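Local atomic coordinates of nucleoside-diphosphate-sugar epimerase (Pseudomonas aeruginosa, PDB entry 2X4G), a protein that probably acts on nucleotide-sugar or related substrates with the help of a bound nicotinamide cofactor, as enzymes of the NAD-dependent epimerase/dehydratase family do. Residues S150-S153 / S154-C158; H244-M248 / A249-R253. All coordinates share one frame; numbering follows the deposited sequence.

Contact 1. Residues S150-S153 / S154-C158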
ATOM      1  N   SER A 150     -15.922   4.484  14.368  1.00 70.89           N
ATOM      2  CA  SER A 150     -15.600   5.498  13.382  1.00 72.21           C
ATOM      3  C   SER A 150     -14.155   5.975  13.499  1.00 71.85           C
ATOM      4  O   SER A 150     -13.620   6.095  14.601  1.00 71.65           O
ATOM      5  CB  SER A 150     -16.557   6.673  13.517  1.00 74.13           C
ATOM      6  OG  SER A 150     -16.479   7.461  12.357  1.00 76.39           O
ATOM      7  N   GLY A 151     -13.532   6.230  12.351  1.00 71.76           N
ATOM      8  CA  GLY A 151     -12.141   6.660  12.307  1.00 71.28           C
ATOM      9  C   GLY A 151     -11.114   5.546  12.445  1.00 68.92           C
ATOM     10  O   GLY A 151      -9.918   5.788  12.262  1.00 68.94           O
ATOM     11  N   LYS A 152     -11.558   4.330  12.754  1.00 66.65           N
ATOM     12  CA  LYS A 152     -10.640   3.206  12.899  1.00 64.77           C
ATOM     13  C   LYS A 152     -10.330   2.574  11.555  1.00 63.52           C
ATOM     14  O   LYS A 152     -11.000   2.844  10.569  1.00 63.88           O
ATOM     15  CB  LYS A 152     -11.216   2.141  13.835  1.00 63.66           C
ATOM     16  CG  LYS A 152     -11.413   2.609  15.274  1.00 65.57           C
ATOM     17  CD  LYS A 152     -10.086   2.913  15.976  1.00 67.30           C
ATOM     18  CE  LYS A 152     -10.218   2.981  17.510  1.00 68.25           C
ATOM     19  NZ  LYS A 152      -9.050   2.284  18.150  1.00 67.97           N
ATOM     20  N   SER A 153      -9.318   1.708  11.535  1.00 61.79           N
ATOM     21  CA  SER A 153      -8.902   1.023  10.314  1.00 60.48           C
ATOM     22  C   SER A 153     -10.039   0.218   9.693  1.00 59.37           C
ATOM     23  O   SER A 153     -10.984  -0.174  10.369  1.00 58.50           O
ATOM     24  CB  SER A 153      -7.769   0.073  10.630  1.00 59.24           C
ATOM     25  OG  SER A 153      -8.236  -0.935  11.504  1.00 58.95           O
ATOM     26  N   SER A 154      -9.927  -0.041   8.398  1.00 58.98           N
ATOM     27  CA  SER A 154     -10.911  -0.849   7.700  1.00 58.34           C
ATOM     28  C   SER A 154     -10.828  -2.302   8.142  1.00 56.24           C
ATOM     29  O   SER A 154     -11.808  -3.028   8.075  1.00 56.17           O
ATOM     30  CB  SER A 154     -10.738  -0.724   6.185  1.00 59.10           C
ATOM     31  OG  SER A 154      -9.521  -1.288   5.775  1.00 59.06           O
ATOM     32  N   TYR A 155      -9.661  -2.729   8.602  1.00 54.99           N
ATOM     33  CA  TYR A 155      -9.526  -4.051   9.211  1.00 53.10           C
ATOM     34  C   TYR A 155     -10.428  -4.177  10.429  1.00 52.25           C
ATOM     35  O   TYR A 155     -11.242  -5.104  10.512  1.00 51.51           O
ATOM     36  CB  TYR A 155      -8.070  -4.326   9.617  1.00 52.72           C
ATOM     37  CG  TYR A 155      -7.827  -5.753  10.018  1.00 52.06           C
ATOM     38  CD1 TYR A 155      -7.868  -6.764   9.068  1.00 54.37           C
ATOM     39  CD2 TYR A 155      -7.583  -6.101  11.339  1.00 51.49           C
ATOM     40  CE1 TYR A 155      -7.657  -8.088   9.416  1.00 54.52           C
ATOM     41  CE2 TYR A 155      -7.378  -7.419  11.704  1.00 51.74           C
ATOM     42  CZ  TYR A 155      -7.415  -8.416  10.739  1.00 53.33           C
ATOM     43  OH  TYR A 155      -7.219  -9.749  11.060  1.00 53.40           O
ATOM     44  N   VAL A 156     -10.267  -3.246  11.375  1.00 52.21           N
ATOM     45  CA  VAL A 156     -11.097  -3.204  12.588  1.00 51.62           C
ATOM     46  C   VAL A 156     -12.572  -3.125  12.213  1.00 52.66           C
ATOM     47  O   VAL A 156     -13.408  -3.729  12.870  1.00 52.56           O
ATOM     48  CB  VAL A 156     -10.776  -1.973  13.489  1.00 52.36           C
ATOM     49  CG1 VAL A 156     -11.899  -1.736  14.504  1.00 51.61           C
ATOM     50  CG2 VAL A 156      -9.436  -2.128  14.181  1.00 49.41           C
ATOM     51  N   LEU A 157     -12.879  -2.379  11.149  1.00 53.76           N
ATOM     52  CA  LEU A 157     -14.255  -2.116  10.757  1.00 54.44           C
ATOM     53  C   LEU A 157     -14.907  -3.389  10.257  1.00 53.42           C
ATOM     54  O   LEU A 157     -16.022  -3.747  10.650  1.00 52.95           O
ATOM     55  CB  LEU A 157     -14.273  -1.049   9.674  1.00 55.99           C
ATOM     56  CG  LEU A 157     -15.615  -0.354   9.482  1.00 58.47           C
ATOM     57  CD1 LEU A 157     -16.016   0.409  10.734  1.00 60.20           C
ATOM     58  CD2 LEU A 157     -15.551   0.591   8.290  1.00 61.47           C
ATOM     59  N   CYS A 158     -14.184  -4.080   9.393  1.00 52.89           N
ATOM     60  CA  CYS A 158     -14.611  -5.366   8.898  1.00 52.41           C
ATOM     61  C   CYS A 158     -14.786  -6.362  10.057  1.00 50.94           C
ATOM     62  O   CYS A 158     -15.798  -7.051  10.176  1.00 50.49           O
ATOM     63  CB  CYS A 158     -13.598  -5.872   7.878  1.00 51.99           C
ATOM     64  SG  CYS A 158     -13.825  -7.597   7.511  1.00 54.47           S
TER
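Ser153 caps the first turn of helix 154-171 by accepting from the backbone of Val156, a local N-cap contact on the surface, where the long loop after strand 121-124 runs into the helix. The helix leads from that strand to strand 176-185, its parallel neighbour in the sheet, and so forms the helical part of a beta-alpha-beta crossover in a Rossmann-type fold. The cap rests on one well-directed bond: Val156 N donates to Ser153 OG over 3.1 Å with an N-H...O angle of 165°. Behind it stands the first torsion of Ser153 (chi1 64°), which sets OG between the backbone N and the carbonyl carbon and turns the hydroxyl over the opening turn. The carbonyl of the same residue starts the regular helix pattern, since Leu157 N reaches Ser153 O at 3.0 Å, a more bent bond at 141°. Ser153 thus takes up two amides of a turn that has no earlier helical carbonyls to serve them. Cys158 N to Ser154 O, at 2.9 Å, carries the pattern on.

Apolar cover comes from one residue further back. Lys152 lays CB alongside CG1 of Val156, 4.0 Å away, while its bent chain then leads away from the helix. Tyr145 touches both of these side chains, and Val299 touches Ser153. Tyr155, also in the capped turn, opens a Tyr-x-x-x-Lys sequence, the signature of the short-chain dehydrogenase/reductase superfamily. Its CG lies anti to the backbone N, and the ring heads away from the loop, leaving CB as the part of the side chain nearest the cap, 3.9 Å from Ser153 OG.

Contact 2. Residues H244-M248 / A249-R253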
ATOM      1  N   HIS A 244      -1.072 -17.050  25.836  1.00 43.14           N
ATOM      2  CA  HIS A 244      -0.102 -16.259  26.612  1.00 43.98           C
ATOM      3  C   HIS A 244      -0.181 -14.799  26.215  1.00 44.62           C
ATOM      4  O   HIS A 244      -0.180 -14.482  25.018  1.00 44.57           O
ATOM      5  CB  HIS A 244       1.319 -16.760  26.382  1.00 43.87           C
ATOM      6  CG  HIS A 244       1.502 -18.205  26.721  1.00 45.27           C
ATOM      7  ND1 HIS A 244       1.681 -19.178  25.759  1.00 45.83           N
ATOM      8  CD2 HIS A 244       1.487 -18.849  27.912  1.00 47.19           C
ATOM      9  CE1 HIS A 244       1.787 -20.356  26.345  1.00 47.09           C
ATOM     10  NE2 HIS A 244       1.671 -20.185  27.650  1.00 47.63           N
ATOM     11  N   ASN A 245      -0.269 -13.916  27.212  1.00 45.22           N
ATOM     12  CA  ASN A 245      -0.107 -12.491  26.972  1.00 45.40           C
ATOM     13  C   ASN A 245       1.372 -12.172  26.881  1.00 46.58           C
ATOM     14  O   ASN A 245       2.154 -12.593  27.703  1.00 46.90           O
ATOM     15  CB  ASN A 245      -0.763 -11.682  28.066  1.00 45.71           C
ATOM     16  CG  ASN A 245      -2.250 -11.801  28.039  1.00 42.36           C
ATOM     17  OD1 ASN A 245      -2.883 -11.711  27.003  1.00 39.42           O
ATOM     18  ND2 ASN A 245      -2.814 -12.003  29.173  1.00 38.68           N
ATOM     19  N   LEU A 246       1.744 -11.428  25.857  1.00 47.76           N
ATOM     20  CA  LEU A 246       3.111 -11.402  25.398  1.00 48.77           C
ATOM     21  C   LEU A 246       3.462 -10.047  24.823  1.00 49.75           C
ATOM     22  O   LEU A 246       2.728  -9.520  24.000  1.00 50.32           O
ATOM     23  CB  LEU A 246       3.222 -12.436  24.274  1.00 48.28           C
ATOM     24  CG  LEU A 246       4.379 -13.410  24.292  1.00 48.68           C
ATOM     25  CD1 LEU A 246       4.596 -13.953  25.692  1.00 50.68           C
ATOM     26  CD2 LEU A 246       4.049 -14.514  23.344  1.00 48.45           C
ATOM     27  N   GLU A 247       4.587  -9.485  25.228  1.00 50.68           N
ATOM     28  CA  GLU A 247       5.139  -8.355  24.505  1.00 51.39           C
ATOM     29  C   GLU A 247       5.691  -8.858  23.151  1.00 50.13           C
ATOM     30  O   GLU A 247       6.225  -9.966  23.052  1.00 49.51           O
ATOM     31  CB  GLU A 247       6.242  -7.677  25.338  1.00 52.93           C
ATOM     32  CG  GLU A 247       5.755  -6.926  26.597  1.00 55.67           C
ATOM     33  CD  GLU A 247       5.099  -5.595  26.280  1.00 58.86           C
ATOM     34  OE1 GLU A 247       4.993  -5.266  25.084  1.00 61.71           O
ATOM     35  OE2 GLU A 247       4.685  -4.872  27.214  1.00 60.91           O
ATOM     36  N   MET A 248       5.553  -8.045  22.110  1.00 49.72           N
ATOM     37  CA  MET A 248       6.119  -8.371  20.809  1.00 49.04           C
ATOM     38  C   MET A 248       7.626  -8.482  20.851  1.00 49.21           C
ATOM     39  O   MET A 248       8.206  -9.214  20.051  1.00 49.10           O
ATOM     40  CB  MET A 248       5.722  -7.337  19.756  1.00 49.65           C
ATOM     41  CG  MET A 248       4.372  -7.585  19.110  1.00 50.06           C
ATOM     42  SD  MET A 248       4.428  -8.963  17.927  1.00 51.30           S
ATOM     43  CE  MET A 248       3.837 -10.262  18.996  1.00 51.05           C
ATOM     44  N   ALA A 249       8.268  -7.738  21.751  1.00 49.64           N
ATOM     45  CA  ALA A 249       9.702  -7.893  21.998  1.00 49.59           C
ATOM     46  C   ALA A 249      10.041  -9.338  22.373  1.00 48.61           C
ATOM     47  O   ALA A 249      10.998  -9.908  21.870  1.00 48.97           O
ATOM     48  CB  ALA A 249      10.135  -6.962  23.104  1.00 50.29           C
ATOM     49  N   ASP A 250       9.243  -9.921  23.255  1.00 47.90           N
ATOM     50  CA  ASP A 250       9.526 -11.241  23.812  1.00 47.56           C
ATOM     51  C   ASP A 250       9.123 -12.383  22.853  1.00 46.05           C
ATOM     52  O   ASP A 250       9.836 -13.375  22.736  1.00 45.71           O
ATOM     53  CB  ASP A 250       8.853 -11.385  25.194  1.00 47.93           C
ATOM     54  CG  ASP A 250       9.414 -10.381  26.242  1.00 49.71           C
ATOM     55  OD1 ASP A 250      10.647 -10.194  26.329  1.00 50.58           O
ATOM     56  OD2 ASP A 250       8.617  -9.786  26.999  1.00 51.59           O
ATOM     57  N   LEU A 251       8.005 -12.231  22.149  1.00 44.72           N
ATOM     58  CA  LEU A 251       7.632 -13.177  21.100  1.00 43.44           C
ATOM     59  C   LEU A 251       8.660 -13.189  19.964  1.00 44.25           C
ATOM     60  O   LEU A 251       9.050 -14.244  19.446  1.00 44.81           O
ATOM     61  CB  LEU A 251       6.267 -12.821  20.525  1.00 42.38           C
ATOM     62  CG  LEU A 251       5.810 -13.690  19.357  1.00 39.48           C
ATOM     63  CD1 LEU A 251       5.683 -15.104  19.840  1.00 35.74           C
ATOM     64  CD2 LEU A 251       4.505 -13.156  18.750  1.00 37.00           C
ATOM     65  N   THR A 252       9.060 -12.002  19.553  1.00 44.86           N
ATOM     66  CA  THR A 252      10.129 -11.830  18.604  1.00 45.45           C
ATOM     67  C   THR A 252      11.368 -12.527  19.089  1.00 45.69           C
ATOM     68  O   THR A 252      12.047 -13.210  18.329  1.00 45.88           O
ATOM     69  CB  THR A 252      10.408 -10.332  18.456  1.00 46.66           C
ATOM     70  OG1 THR A 252       9.670  -9.863  17.335  1.00 46.86           O
ATOM     71  CG2 THR A 252      11.897 -10.007  18.293  1.00 48.46           C
ATOM     72  N   ARG A 253      11.669 -12.351  20.366  1.00 46.21           N
ATOM     73  CA  ARG A 253      12.954 -12.798  20.894  1.00 47.01           C
ATOM     74  C   ARG A 253      12.984 -14.313  21.092  1.00 46.53           C
ATOM     75  O   ARG A 253      14.019 -14.943  20.877  1.00 46.62           O
ATOM     76  CB  ARG A 253      13.310 -12.037  22.185  1.00 47.60           C
ATOM     77  CG  ARG A 253      14.765 -12.217  22.667  1.00 48.32           C
ATOM     78  CD  ARG A 253      15.000 -11.656  24.075  1.00 48.79           C
ATOM     79  NE  ARG A 253      13.814 -11.766  24.930  1.00 48.46           N
ATOM     80  CZ  ARG A 253      13.388 -12.892  25.506  1.00 49.33           C
ATOM     81  NH1 ARG A 253      14.038 -14.040  25.336  1.00 48.85           N
ATOM     82  NH2 ARG A 253      12.287 -12.878  26.249  1.00 50.15           N
TER
HETATM   83  O   HOH W   1       6.112 -10.510  27.566  1.00 32.62           O
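Asp250 reaches back from the first turn of helix 248-259 to Glu247, the N-cap residue that ends strand 238-247. Its CB lies 3.7 Å from Glu247 O, the carbonyl that takes the straight backbone bond of Leu251 N (171°) and a weak one from Asp250 N. From CB, the first torsion (chi1 -63°) sets CG beside the backbone N, aiming the carboxylate at the start of the helix. There the two oxygens part. OD2 passes Glu247 CB at 3.6 Å and accepts from a water at 2.7 Å, which in turn accepts from Glu247 N at 3.0 Å. A residue three places after the N-cap that serves the N-cap amide is half of a capping box; here the link runs through water, Glu247 N and Asp250 OD2 being 4.4 Å apart. OD1 takes a 3.1 Å salt bridge from Arg253 NH2, one turn on. The donor comes from above the carboxylate plane, while OD1 lies at the guanidinium edge, in its plane. Arg253 NH1 has a second carboxylate partner in Glu257, so the guanidinium links two acids of the same helix.

The axes of strand segment 244-247 and helix segment 249-253 stand at 94°, and inside the bend Leu246 CD2 crosses to Leu251 CD1 at 3.9 Å, both side chains touching Val216 of the neighbouring strand 213-218.

In the fold
Contacts 1 and 2 are both helix starts, yet they hold different elements: 150-158 joins a loop to helix 154-171, whereas 244-253 turns strand 238-247 directly into helix 248-259. Their centres lie 25 Å apart and their nearest atoms about 13 Å, with no touch. Strand 176-185 relates them through the sheet, since it follows the helix of contact 1 and pairs in parallel with the strand of contact 2. Contact 1 is the surface one, and a hydroxyl does its capping directly. Contact 2 is partly buried; it adds leucine packing, and its side-chain polar links run through a carboxylate, a water and a salt bridge.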